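PDB 3OTX: adenosine kinase, putative, which probably catalyses the ATP-dependent phosphorylation of adenosine to AMP in purine salvage, and is held here in complex with the two-substrate mimic bis(adenosine)-5'-pentaphosphate. Local coordinates for residues L18-H23 / D95-V100; G48-I53 / V137-A142. The protein carries 1 engineered substitution. All coordinates share one frame; numbering follows the deposited sequence.

Contact 1: residues L18-H23 / D95-V100; sequences LDVSAH and DRYGKV. With AP5 (bis(adenosine)-5'-pentaphosphate), chain C.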
ATOM      1  N   LEU A  18       1.270  13.494   2.592  1.00 12.88           N
ATOM      2  CA  LEU A  18       2.460  14.097   2.026  1.00 13.99           C
ATOM      3  C   LEU A  18       3.700  13.585   2.762  1.00 13.58           C
ATOM      4  O   LEU A  18       3.796  13.703   4.004  1.00 15.08           O
ATOM      5  CB  LEU A  18       2.374  15.624   2.156  1.00 15.54           C
ATOM      6  CG  LEU A  18       3.481  16.266   1.290  1.00 22.10           C
ATOM      7  CD1 LEU A  18       2.982  16.554  -0.165  1.00 22.85           C
ATOM      8  CD2 LEU A  18       4.187  17.441   1.920  1.00 31.44           C
ATOM      9  N   ASP A  19       4.667  13.056   2.015  1.00 12.95           N
ATOM     10  CA  ASP A  19       5.884  12.561   2.664  1.00 12.56           C
ATOM     11  C   ASP A  19       6.898  13.664   2.866  1.00 15.96           C
ATOM     12  O   ASP A  19       7.224  14.413   1.936  1.00 17.69           O
ATOM     13  CB  ASP A  19       6.530  11.474   1.820  1.00 11.13           C
ATOM     14  CG  ASP A  19       5.771  10.163   1.866  1.00 14.67           C
ATOM     15  OD1 ASP A  19       4.883   9.989   2.737  1.00 16.47           O
ATOM     16  OD2 ASP A  19       6.116   9.294   1.048  1.00 18.43           O
ATOM     17  N   VAL A  20       7.403  13.765   4.096  1.00 14.73           N
ATOM     18  CA  VAL A  20       8.376  14.779   4.486  1.00 17.61           C
ATOM     19  C   VAL A  20       9.632  13.971   4.805  1.00 19.11           C
ATOM     20  O   VAL A  20       9.707  13.318   5.841  1.00 19.54           O
ATOM     21  CB  VAL A  20       7.843  15.634   5.670  1.00 18.28           C
ATOM     22  CG1 VAL A  20       8.828  16.758   6.072  1.00 20.04           C
ATOM     23  CG2 VAL A  20       6.507  16.274   5.301  1.00 16.79           C
ATOM     24  N   SER A  21      10.590  13.999   3.877  1.00 19.75           N
ATOM     25  CA  SER A  21      11.702  13.070   3.845  1.00 21.74           C
ATOM     26  C   SER A  21      12.993  13.813   4.132  1.00 23.17           C
ATOM     27  O   SER A  21      13.223  14.907   3.595  1.00 26.10           O
ATOM     28  CB  SER A  21      11.791  12.453   2.440  1.00 27.03           C
ATOM     29  OG  SER A  21      12.695  11.371   2.385  1.00 35.95           O
ATOM     30  N   ALA A  22      13.814  13.243   5.005  1.00 24.21           N
ATOM     31  CA  ALA A  22      15.153  13.770   5.265  1.00 26.81           C
ATOM     32  C   ALA A  22      16.074  12.679   5.789  1.00 28.38           C
ATOM     33  O   ALA A  22      15.623  11.671   6.356  1.00 27.45           O
ATOM     34  CB  ALA A  22      15.104  14.945   6.250  1.00 30.35           C
ATOM     35  N   HIS A  23      17.368  12.873   5.570  1.00 29.92           N
ATOM     36  CA  HIS A  23      18.375  12.055   6.216  1.00 31.26           C
ATOM     37  C   HIS A  23      18.563  12.540   7.642  1.00 30.52           C
ATOM     38  O   HIS A  23      18.783  13.730   7.882  1.00 35.93           O
ATOM     39  CB  HIS A  23      19.695  12.110   5.441  1.00 30.95           C
ATOM     40  CG  HIS A  23      19.625  11.403   4.130  1.00 32.26           C
ATOM     41  ND1 HIS A  23      19.979  10.082   3.982  1.00 36.84           N
ATOM     42  CD2 HIS A  23      19.157  11.806   2.924  1.00 35.64           C
ATOM     43  CE1 HIS A  23      19.774   9.711   2.732  1.00 42.41           C
ATOM     44  NE2 HIS A  23      19.273  10.737   2.069  1.00 45.16           N
ATOM     45  N   ASP A  95      -6.096  22.177   1.739  1.00 18.41           N
ATOM     46  CA  ASP A  95      -4.910  22.908   2.096  1.00 17.35           C
ATOM     47  C   ASP A  95      -3.786  22.647   1.101  1.00 15.49           C
ATOM     48  O   ASP A  95      -3.990  21.966   0.077  1.00 17.20           O
ATOM     49  CB  ASP A  95      -4.513  22.605   3.539  1.00 17.92           C
ATOM     50  CG  ASP A  95      -4.236  21.126   3.800  1.00 18.28           C
ATOM     51  OD1 ASP A  95      -4.162  20.313   2.846  1.00 16.44           O
ATOM     52  OD2 ASP A  95      -4.100  20.779   4.987  1.00 16.87           O
ATOM     53  N   ARG A  96      -2.617  23.245   1.346  1.00 17.61           N
ATOM     54  CA  ARG A  96      -1.527  23.131   0.383  1.00 15.89           C
ATOM     55  C   ARG A  96      -1.173  21.674   0.121  1.00 16.36           C
ATOM     56  O   ARG A  96      -1.094  21.254  -1.047  1.00 18.06           O
ATOM     57  CB  ARG A  96      -0.322  23.954   0.848  1.00 19.70           C
ATOM     58  CG  ARG A  96       0.930  23.779  -0.000  1.00 24.22           C
ATOM     59  CD  ARG A  96       0.807  24.335  -1.400  1.00 29.84           C
ATOM     60  NE  ARG A  96       1.918  23.899  -2.242  1.00 28.84           N
ATOM     61  CZ  ARG A  96       2.045  24.206  -3.528  1.00 36.12           C
ATOM     62  NH1 ARG A  96       1.141  24.966  -4.115  1.00 38.10           N
ATOM     63  NH2 ARG A  96       3.083  23.754  -4.224  1.00 46.31           N
ATOM     64  N   TYR A  97      -1.015  20.874   1.184  1.00 15.22           N
ATOM     65  CA  TYR A  97      -0.673  19.449   1.002  1.00 12.53           C
ATOM     66  C   TYR A  97      -1.763  18.691   0.248  1.00 11.77           C
ATOM     67  O   TYR A  97      -1.456  17.917  -0.668  1.00 13.26           O
ATOM     68  CB  TYR A  97      -0.448  18.740   2.353  1.00 16.08           C
ATOM     69  CG  TYR A  97       0.839  19.054   3.055  1.00 17.05           C
ATOM     70  CD1 TYR A  97       1.674  20.069   2.601  1.00 18.56           C
ATOM     71  CD2 TYR A  97       1.184  18.386   4.223  1.00 22.52           C
ATOM     72  CE1 TYR A  97       2.865  20.408   3.309  1.00 22.23           C
ATOM     73  CE2 TYR A  97       2.359  18.693   4.917  1.00 23.96           C
ATOM     74  CZ  TYR A  97       3.182  19.692   4.455  1.00 23.64           C
ATOM     75  OH  TYR A  97       4.331  19.970   5.135  1.00 22.99           O
ATOM     76  N   GLY A  98      -3.027  18.928   0.617  1.00 13.89           N
ATOM     77  CA  GLY A  98      -4.165  18.258  -0.029  1.00 12.51           C
ATOM     78  C   GLY A  98      -4.234  18.594  -1.513  1.00 13.34           C
ATOM     79  O   GLY A  98      -4.431  17.690  -2.335  1.00 13.29           O
ATOM     80  N   LYS A  99      -4.051  19.878  -1.834  1.00 15.72           N
ATOM     81  CA  LYS A  99      -4.121  20.295  -3.239  1.00 15.01           C
ATOM     82  C   LYS A  99      -3.019  19.614  -4.044  1.00 15.58           C
ATOM     83  O   LYS A  99      -3.247  19.184  -5.179  1.00 16.22           O
ATOM     84  CB  LYS A  99      -4.014  21.791  -3.384  1.00 14.62           C
ATOM     85  CG  LYS A  99      -5.237  22.556  -2.866  1.00 15.32           C
ATOM     86  CD  LYS A  99      -4.896  24.087  -2.830  1.00 20.66           C
ATOM     87  CE  LYS A  99      -5.994  24.896  -2.127  1.00 23.77           C
ATOM     88  NZ  LYS A  99      -7.290  24.860  -2.872  1.00 26.81           N
ATOM     89  N   VAL A 100      -1.820  19.545  -3.472  1.00 16.55           N
ATOM     90  CA  VAL A 100      -0.685  18.875  -4.144  1.00 16.92           C
ATOM     91  C   VAL A 100      -0.896  17.376  -4.322  1.00 14.88           C
ATOM     92  O   VAL A 100      -0.608  16.848  -5.404  1.00 17.66           O
ATOM     93  CB  VAL A 100       0.666  19.163  -3.420  1.00 16.45           C
ATOM     94  CG1 VAL A 100       1.752  18.206  -3.912  1.00 23.95           C
ATOM     95  CG2 VAL A 100       1.063  20.630  -3.631  1.00 20.50           C
TER
HETATM   96  PA  AP5 C 346      10.598  -5.825  -0.491  1.00 14.08           P
HETATM   97  O1A AP5 C 346      11.872  -5.347   0.200  1.00 14.78           O
HETATM   98  O2A AP5 C 346      10.182  -7.233  -0.116  1.00 15.80           O
HETATM   99  O3A AP5 C 346       9.324  -4.884  -0.202  1.00 14.22           O
HETATM  100  PB  AP5 C 346       8.956  -4.151   1.189  1.00 14.59           P
HETATM  101  O1B AP5 C 346       9.654  -4.760   2.365  1.00 15.34           O
HETATM  102  O2B AP5 C 346       7.469  -4.065   1.237  1.00 16.02           O
HETATM  103  O3B AP5 C 346       9.586  -2.723   0.875  1.00 15.66           O
HETATM  104  PG  AP5 C 346      10.030  -1.500   1.793  1.00 20.12           P
HETATM  105  O1G AP5 C 346      11.067  -0.741   1.025  1.00 28.34           O
HETATM  106  O2G AP5 C 346      10.620  -1.891   3.130  1.00 21.35           O
HETATM  107  O3G AP5 C 346       8.702  -0.697   1.823  1.00 19.99           O
HETATM  108  PD  AP5 C 346       8.332   0.692   2.563  1.00 19.89           P
HETATM  109  O1D AP5 C 346       9.479   1.295   3.354  1.00 21.05           O
HETATM  110  O2D AP5 C 346       7.035   0.421   3.272  1.00 20.75           O
HETATM  111  O3D AP5 C 346       8.127   1.657   1.291  1.00 16.42           O
HETATM  112  PE  AP5 C 346       6.763   1.838   0.448  1.00 18.91           P
HETATM  113  O1E AP5 C 346       6.090   0.504   0.285  1.00 20.09           O
HETATM  114  O2E AP5 C 346       7.065   2.642  -0.814  1.00 21.15           O
HETATM  115  O5F AP5 C 346      10.803  -5.619  -2.068  1.00 13.22           O
HETATM  116  C5F AP5 C 346       9.719  -5.813  -2.977  1.00 13.47           C
HETATM  117  C4F AP5 C 346      10.279  -6.116  -4.345  1.00 11.80           C
HETATM  118  O4F AP5 C 346      11.197  -5.087  -4.738  1.00 15.07           O
HETATM  119  C3F AP5 C 346      11.127  -7.383  -4.421  1.00 14.08           C
HETATM  120  O3F AP5 C 346      10.301  -8.495  -4.665  1.00 15.69           O
HETATM  121  C2F AP5 C 346      12.110  -7.077  -5.514  1.00 17.57           C
HETATM  122  O2F AP5 C 346      11.511  -7.291  -6.768  1.00 17.61           O
HETATM  123  C1F AP5 C 346      12.326  -5.569  -5.358  1.00 14.42           C
HETATM  124  N9A AP5 C 346      13.489  -5.221  -4.491  1.00 15.43           N
HETATM  125  C8A AP5 C 346      13.442  -4.679  -3.204  1.00 13.65           C
HETATM  126  N7A AP5 C 346      14.725  -4.494  -2.787  1.00 16.39           N
HETATM  127  C5A AP5 C 346      15.565  -4.887  -3.773  1.00 16.49           C
HETATM  128  C6A AP5 C 346      16.936  -4.884  -3.913  1.00 22.18           C
HETATM  129  N6A AP5 C 346      17.737  -4.337  -2.995  1.00 26.43           N
HETATM  130  N1A AP5 C 346      17.484  -5.348  -5.084  1.00 25.29           N
HETATM  131  C2A AP5 C 346      16.701  -5.795  -6.136  1.00 25.08           C
HETATM  132  N3A AP5 C 346      15.330  -5.781  -5.988  1.00 18.78           N
HETATM  133  C4A AP5 C 346      14.776  -5.319  -4.850  1.00 17.69           C
HETATM  134  O5J AP5 C 346       5.825   2.724   1.436  1.00 19.13           O
HETATM  135  C5J AP5 C 346       6.239   4.024   1.818  1.00 17.96           C
HETATM  136  C4J AP5 C 346       4.949   4.811   1.974  1.00 11.65           C
HETATM  137  O4J AP5 C 346       4.238   4.392   3.150  1.00 15.56           O
HETATM  138  C3J AP5 C 346       5.166   6.309   2.215  1.00 12.83           C
HETATM  139  O3J AP5 C 346       4.854   6.992   1.001  1.00 14.33           O
HETATM  140  C2J AP5 C 346       4.219   6.660   3.374  1.00 14.02           C
HETATM  141  O2J AP5 C 346       3.436   7.825   3.138  1.00 14.13           O
HETATM  142  C1J AP5 C 346       3.343   5.433   3.448  1.00 14.74           C
HETATM  143  N9B AP5 C 346       2.718   5.234   4.763  1.00 10.32           N
HETATM  144  C8B AP5 C 346       3.392   5.098   5.946  1.00 11.93           C
HETATM  145  N7B AP5 C 346       2.456   4.979   6.923  1.00 14.87           N
HETATM  146  C5B AP5 C 346       1.209   5.035   6.357  1.00  9.35           C
HETATM  147  C6B AP5 C 346      -0.084   4.954   6.888  1.00 10.20           C
HETATM  148  N6B AP5 C 346      -0.350   4.877   8.202  1.00 11.62           N
HETATM  149  N1B AP5 C 346      -1.109   5.088   5.992  1.00 11.27           N
HETATM  150  C2B AP5 C 346      -0.944   5.185   4.629  1.00 11.88           C
HETATM  151  N3B AP5 C 346       0.329   5.311   4.113  1.00 11.58           N
HETATM  152  C4B AP5 C 346       1.379   5.196   4.981  1.00  9.40           C

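Contact 2: residues G48-I53 / V137-A142; sequences GIFDDI and VADLGA. With AP5 (bis(adenosine)-5'-pentaphosphate), chain C.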
ATOM      1  N   GLY A  48       6.721  16.907  18.387  1.00 26.89           N
ATOM      2  CA  GLY A  48       7.740  17.786  17.829  1.00 28.71           C
ATOM      3  C   GLY A  48       8.540  17.280  16.643  1.00 27.50           C
ATOM      4  O   GLY A  48       9.368  18.002  16.100  1.00 31.31           O
ATOM      5  N   ILE A  49       8.298  16.041  16.208  1.00 21.27           N
ATOM      6  CA  ILE A  49       9.155  15.449  15.178  1.00 21.84           C
ATOM      7  C   ILE A  49       9.080  16.167  13.817  1.00 24.61           C
ATOM      8  O   ILE A  49      10.090  16.287  13.130  1.00 26.53           O
ATOM      9  CB  ILE A  49       8.924  13.910  15.033  1.00 20.55           C
ATOM     10  CG1 ILE A  49      10.021  13.252  14.194  1.00 22.87           C
ATOM     11  CG2 ILE A  49       7.515  13.578  14.473  1.00 16.76           C
ATOM     12  CD1 ILE A  49       9.860  11.723  14.020  1.00 25.56           C
ATOM     13  N   PHE A  50       7.895  16.628  13.425  1.00 22.40           N
ATOM     14  CA  PHE A  50       7.769  17.273  12.120  1.00 21.34           C
ATOM     15  C   PHE A  50       8.493  18.606  12.053  1.00 27.49           C
ATOM     16  O   PHE A  50       9.174  18.890  11.077  1.00 28.03           O
ATOM     17  CB  PHE A  50       6.311  17.391  11.713  1.00 21.98           C
ATOM     18  CG  PHE A  50       5.775  16.134  11.140  1.00 18.27           C
ATOM     19  CD1 PHE A  50       5.117  15.204  11.944  1.00 17.87           C
ATOM     20  CD2 PHE A  50       5.936  15.850   9.781  1.00 20.05           C
ATOM     21  CE1 PHE A  50       4.619  14.016  11.403  1.00 17.85           C
ATOM     22  CE2 PHE A  50       5.437  14.661   9.228  1.00 20.30           C
ATOM     23  CZ  PHE A  50       4.787  13.750  10.030  1.00 20.03           C
ATOM     24  N   ASP A  51       8.390  19.376  13.128  1.00 29.07           N
ATOM     25  CA  ASP A  51       9.099  20.661  13.223  1.00 32.88           C
ATOM     26  C   ASP A  51      10.600  20.441  13.134  1.00 36.11           C
ATOM     27  O   ASP A  51      11.295  21.201  12.473  1.00 35.98           O
ATOM     28  CB  ASP A  51       8.770  21.384  14.525  1.00 39.31           C
ATOM     29  CG  ASP A  51       7.312  21.783  14.623  1.00 44.71           C
ATOM     30  OD1 ASP A  51       6.607  21.804  13.595  1.00 50.73           O
ATOM     31  OD2 ASP A  51       6.869  22.079  15.748  1.00 50.02           O
ATOM     32  N   ASP A  52      11.074  19.371  13.777  1.00 35.48           N
ATOM     33  CA  ASP A  52      12.494  19.016  13.836  1.00 34.18           C
ATOM     34  C   ASP A  52      13.019  18.613  12.441  1.00 33.49           C
ATOM     35  O   ASP A  52      14.029  19.141  11.976  1.00 34.09           O
ATOM     36  CB  ASP A  52      12.654  17.878  14.843  1.00 34.36           C
ATOM     37  CG  ASP A  52      14.059  17.709  15.345  1.00 44.88           C
ATOM     38  OD1 ASP A  52      15.016  18.075  14.640  1.00 50.04           O
ATOM     39  OD2 ASP A  52      14.200  17.175  16.461  1.00 42.13           O
ATOM     40  N   ILE A  53      12.313  17.714  11.759  1.00 29.66           N
ATOM     41  CA  ILE A  53      12.734  17.251  10.430  1.00 30.16           C
ATOM     42  C   ILE A  53      12.679  18.375   9.395  1.00 33.24           C
ATOM     43  O   ILE A  53      13.504  18.411   8.475  1.00 36.47           O
ATOM     44  CB  ILE A  53      11.910  16.046   9.929  1.00 30.93           C
ATOM     45  CG1 ILE A  53      11.833  14.972  11.003  1.00 38.70           C
ATOM     46  CG2 ILE A  53      12.527  15.446   8.679  1.00 37.61           C
ATOM     47  CD1 ILE A  53      10.813  13.922  10.709  1.00 43.28           C
ATOM     48  N   VAL A 137       6.906   7.763  10.218  1.00 15.32           N
ATOM     49  CA  VAL A 137       5.985   8.197  11.282  1.00 17.07           C
ATOM     50  C   VAL A 137       4.798   8.910  10.638  1.00 14.71           C
ATOM     51  O   VAL A 137       4.934  10.015  10.152  1.00 14.65           O
ATOM     52  CB  VAL A 137       6.702   9.117  12.245  1.00 17.06           C
ATOM     53  CG1 VAL A 137       5.757   9.568  13.388  1.00 16.46           C
ATOM     54  CG2 VAL A 137       7.926   8.400  12.858  1.00 15.31           C
ATOM     55  N   ALA A 138       3.635   8.265  10.625  1.00 14.06           N
ATOM     56  CA  ALA A 138       2.478   8.776   9.856  1.00 14.98           C
ATOM     57  C   ALA A 138       1.533   9.554  10.763  1.00 15.16           C
ATOM     58  O   ALA A 138       1.047   9.008  11.774  1.00 15.89           O
ATOM     59  CB  ALA A 138       1.724   7.604   9.201  1.00 14.12           C
ATOM     60  N   ASP A 139       1.275  10.819  10.409  1.00 14.15           N
ATOM     61  CA  ASP A 139       0.292  11.669  11.075  1.00 13.34           C
ATOM     62  C   ASP A 139      -0.879  11.800  10.136  1.00 14.89           C
ATOM     63  O   ASP A 139      -0.850  12.601   9.187  1.00 15.28           O
ATOM     64  CB  ASP A 139       0.947  13.011  11.382  1.00 15.56           C
ATOM     65  CG  ASP A 139      -0.006  14.007  11.998  1.00 25.27           C
ATOM     66  OD1 ASP A 139      -1.149  13.632  12.320  1.00 22.92           O
ATOM     67  OD2 ASP A 139       0.403  15.168  12.168  1.00 29.68           O
ATOM     68  N   LEU A 140      -1.892  10.938  10.310  1.00 14.18           N
ATOM     69  CA  LEU A 140      -2.961  10.859   9.322  1.00 13.26           C
ATOM     70  C   LEU A 140      -3.738  12.157   9.082  1.00 13.49           C
ATOM     71  O   LEU A 140      -4.225  12.355   7.971  1.00 14.68           O
ATOM     72  CB  LEU A 140      -3.950   9.749   9.634  1.00 13.79           C
ATOM     73  CG  LEU A 140      -3.414   8.307   9.630  1.00 18.84           C
ATOM     74  CD1 LEU A 140      -4.560   7.237   9.569  1.00 17.09           C
ATOM     75  CD2 LEU A 140      -2.397   8.036   8.588  1.00 24.47           C
ATOM     76  N   GLY A 141      -3.918  12.970  10.124  1.00 15.93           N
ATOM     77  CA  GLY A 141      -4.676  14.218   9.959  1.00 15.05           C
ATOM     78  C   GLY A 141      -6.034  13.939   9.321  1.00 15.52           C
ATOM     79  O   GLY A 141      -6.791  13.056   9.778  1.00 14.56           O
ATOM     80  N   ALA A 142      -6.307  14.663   8.242  1.00 15.29           N
ATOM     81  CA  ALA A 142      -7.561  14.534   7.527  1.00 15.45           C
ATOM     82  C   ALA A 142      -7.883  13.078   7.158  1.00 14.15           C
ATOM     83  O   ALA A 142      -9.059  12.703   7.088  1.00 14.21           O
ATOM     84  CB  ALA A 142      -7.516  15.401   6.292  1.00 16.19           C
TER
HETATM   85  PA  AP5 C 346      10.598  -5.825  -0.491  1.00 14.08           P
HETATM   86  O1A AP5 C 346      11.872  -5.347   0.200  1.00 14.78           O
HETATM   87  O2A AP5 C 346      10.182  -7.233  -0.116  1.00 15.80           O
HETATM   88  O3A AP5 C 346       9.324  -4.884  -0.202  1.00 14.22           O
HETATM   89  PB  AP5 C 346       8.956  -4.151   1.189  1.00 14.59           P
HETATM   90  O1B AP5 C 346       9.654  -4.760   2.365  1.00 15.34           O
HETATM   91  O2B AP5 C 346       7.469  -4.065   1.237  1.00 16.02           O
HETATM   92  O3B AP5 C 346       9.586  -2.723   0.875  1.00 15.66           O
HETATM   93  PG  AP5 C 346      10.030  -1.500   1.793  1.00 20.12           P
HETATM   94  O1G AP5 C 346      11.067  -0.741   1.025  1.00 28.34           O
HETATM   95  O2G AP5 C 346      10.620  -1.891   3.130  1.00 21.35           O
HETATM   96  O3G AP5 C 346       8.702  -0.697   1.823  1.00 19.99           O
HETATM   97  PD  AP5 C 346       8.332   0.692   2.563  1.00 19.89           P
HETATM   98  O1D AP5 C 346       9.479   1.295   3.354  1.00 21.05           O
HETATM   99  O2D AP5 C 346       7.035   0.421   3.272  1.00 20.75           O
HETATM  100  O3D AP5 C 346       8.127   1.657   1.291  1.00 16.42           O
HETATM  101  PE  AP5 C 346       6.763   1.838   0.448  1.00 18.91           P
HETATM  102  O1E AP5 C 346       6.090   0.504   0.285  1.00 20.09           O
HETATM  103  O2E AP5 C 346       7.065   2.642  -0.814  1.00 21.15           O
HETATM  104  O5F AP5 C 346      10.803  -5.619  -2.068  1.00 13.22           O
HETATM  105  C5F AP5 C 346       9.719  -5.813  -2.977  1.00 13.47           C
HETATM  106  C4F AP5 C 346      10.279  -6.116  -4.345  1.00 11.80           C
HETATM  107  O4F AP5 C 346      11.197  -5.087  -4.738  1.00 15.07           O
HETATM  108  C3F AP5 C 346      11.127  -7.383  -4.421  1.00 14.08           C
HETATM  109  O3F AP5 C 346      10.301  -8.495  -4.665  1.00 15.69           O
HETATM  110  C2F AP5 C 346      12.110  -7.077  -5.514  1.00 17.57           C
HETATM  111  O2F AP5 C 346      11.511  -7.291  -6.768  1.00 17.61           O
HETATM  112  C1F AP5 C 346      12.326  -5.569  -5.358  1.00 14.42           C
HETATM  113  N9A AP5 C 346      13.489  -5.221  -4.491  1.00 15.43           N
HETATM  114  C8A AP5 C 346      13.442  -4.679  -3.204  1.00 13.65           C
HETATM  115  N7A AP5 C 346      14.725  -4.494  -2.787  1.00 16.39           N
HETATM  116  C5A AP5 C 346      15.565  -4.887  -3.773  1.00 16.49           C
HETATM  117  C6A AP5 C 346      16.936  -4.884  -3.913  1.00 22.18           C
HETATM  118  N6A AP5 C 346      17.737  -4.337  -2.995  1.00 26.43           N
HETATM  119  N1A AP5 C 346      17.484  -5.348  -5.084  1.00 25.29           N
HETATM  120  C2A AP5 C 346      16.701  -5.795  -6.136  1.00 25.08           C
HETATM  121  N3A AP5 C 346      15.330  -5.781  -5.988  1.00 18.78           N
HETATM  122  C4A AP5 C 346      14.776  -5.319  -4.850  1.00 17.69           C
HETATM  123  O5J AP5 C 346       5.825   2.724   1.436  1.00 19.13           O
HETATM  124  C5J AP5 C 346       6.239   4.024   1.818  1.00 17.96           C
HETATM  125  C4J AP5 C 346       4.949   4.811   1.974  1.00 11.65           C
HETATM  126  O4J AP5 C 346       4.238   4.392   3.150  1.00 15.56           O
HETATM  127  C3J AP5 C 346       5.166   6.309   2.215  1.00 12.83           C
HETATM  128  O3J AP5 C 346       4.854   6.992   1.001  1.00 14.33           O
HETATM  129  C2J AP5 C 346       4.219   6.660   3.374  1.00 14.02           C
HETATM  130  O2J AP5 C 346       3.436   7.825   3.138  1.00 14.13           O
HETATM  131  C1J AP5 C 346       3.343   5.433   3.448  1.00 14.74           C
HETATM  132  N9B AP5 C 346       2.718   5.234   4.763  1.00 10.32           N
HETATM  133  C8B AP5 C 346       3.392   5.098   5.946  1.00 11.93           C
HETATM  134  N7B AP5 C 346       2.456   4.979   6.923  1.00 14.87           N
HETATM  135  C5B AP5 C 346       1.209   5.035   6.357  1.00  9.35           C
HETATM  136  C6B AP5 C 346      -0.084   4.954   6.888  1.00 10.20           C
HETATM  137  N6B AP5 C 346      -0.350   4.877   8.202  1.00 11.62           N
HETATM  138  N1B AP5 C 346      -1.109   5.088   5.992  1.00 11.27           N
HETATM  139  C2B AP5 C 346      -0.944   5.185   4.629  1.00 11.88           C
HETATM  140  N3B AP5 C 346       0.329   5.311   4.113  1.00 11.58           N
HETATM  141  C4B AP5 C 346       1.379   5.196   4.981  1.00  9.40           C

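Contact 1: residues L18-H23 / D95-V100
Apolar packing carries the contact between L18 and Y97. L18 lays its CD2 methyl over the middle of the phenol ring, 3.4 Å from the ring centroid and only 9° off the ring normal, a textbook CH-pi contact. With CG anti to the backbone N (chi1 -168°), the leucine side chain reaches out from strand 18-23 and meets the tyrosine at about a right angle; its CB lies 3.6 Å from Y97 CD2. The other branch does separate work, CD1 resting 4.3 Å from V100 CG1, one turn further along the helix.

The polar bonds serve other ends than joining strand to helix. D95, the N-cap of helix 96-108, accepts from G98 N through OD1 at 2.9 Å, and S122 OG bonds to the same oxygen. D19, whose CB points away from the helix, takes both ribose hydroxyls of AP5 with its carboxylate: O2J donates to OD1 and O3J to OD2, each at 2.6 Å.

Successive residues thus serve opposite faces of one strand. Leucine suits the apolar face, aspartate the sugar. The chemistry implies a two-pronged grip on the ribose, carried by a strand whose other face packs on the helix through apolar contacts, a backing without directional bonds.

Contact 2: residues G48-I53 / V137-A142
I49 and F50, consecutive residues in the first turn of helix 49-54, reach across to V137 and D139 on strand 133-141. The isoleucine is fully extended: CG1 stands anti to the backbone N (chi1 -167°) and CD1 continues the zigzag, which brings that end methyl to V137 CG2 at 4.0 Å. The valine meets it with the branch that lies anti to its own carbonyl carbon, and the two side chains cross obliquely. Beta-branched residues suit this place because each offers compact methyls to a buried interface; F28 of helix 26-31 packs on I49 as well.

F50 is turned differently, its CG anti to the carbonyl carbon and beside the backbone N (chi1 -81°), and the ring reaches the strand. The far rim does the touching. CE1 lies 3.8 Å from D139 CB, while CZ comes to 3.7 Å from the backbone O of V137, both approaches being oblique to the ring. D139 offers the phenyl its methylene rather than its carboxylate, whose plane is 55° from that of the ring; in this way an acidic residue at a partly exposed position can still contribute apolar surface. A124 and A126 of strand 122-130 also meet F50; such small residues leave room for a phenyl group lying across two strands.

A138, between V137 and D139, has its CB on the opposite side of the strand, 3.6 Å from AP5 N7B, and L140 CD2 lies 3.8 Å from N6B of the same adenine. One side of the strand therefore packs on a helix and the other lines the nucleoside pocket, as befits the small sheet that forms the lid over the substrate in ribokinase-fold (PfkB) kinases.

In the fold
From the N terminus the chain first lays down strand 17-23, one half of contact 1, and then helix 49-54, one half of contact 2. It goes on to helix 96-108, where contact 1 closes a loop of 71 intervening residues, and reaches strand 133-141, where contact 2 closes one of 83. The two loops cross rather than nest. Both contacts reach the small lid sheet: contact 1 ties it to a helix that follows the large sheet's strands 86-89 and 91-92, contact 2 to the helix between strands 39-41 and 60-63. Their centres are 10 Å apart, and A22 CB touches I53 CG2 at 3.6 Å; both contacts also border AP5.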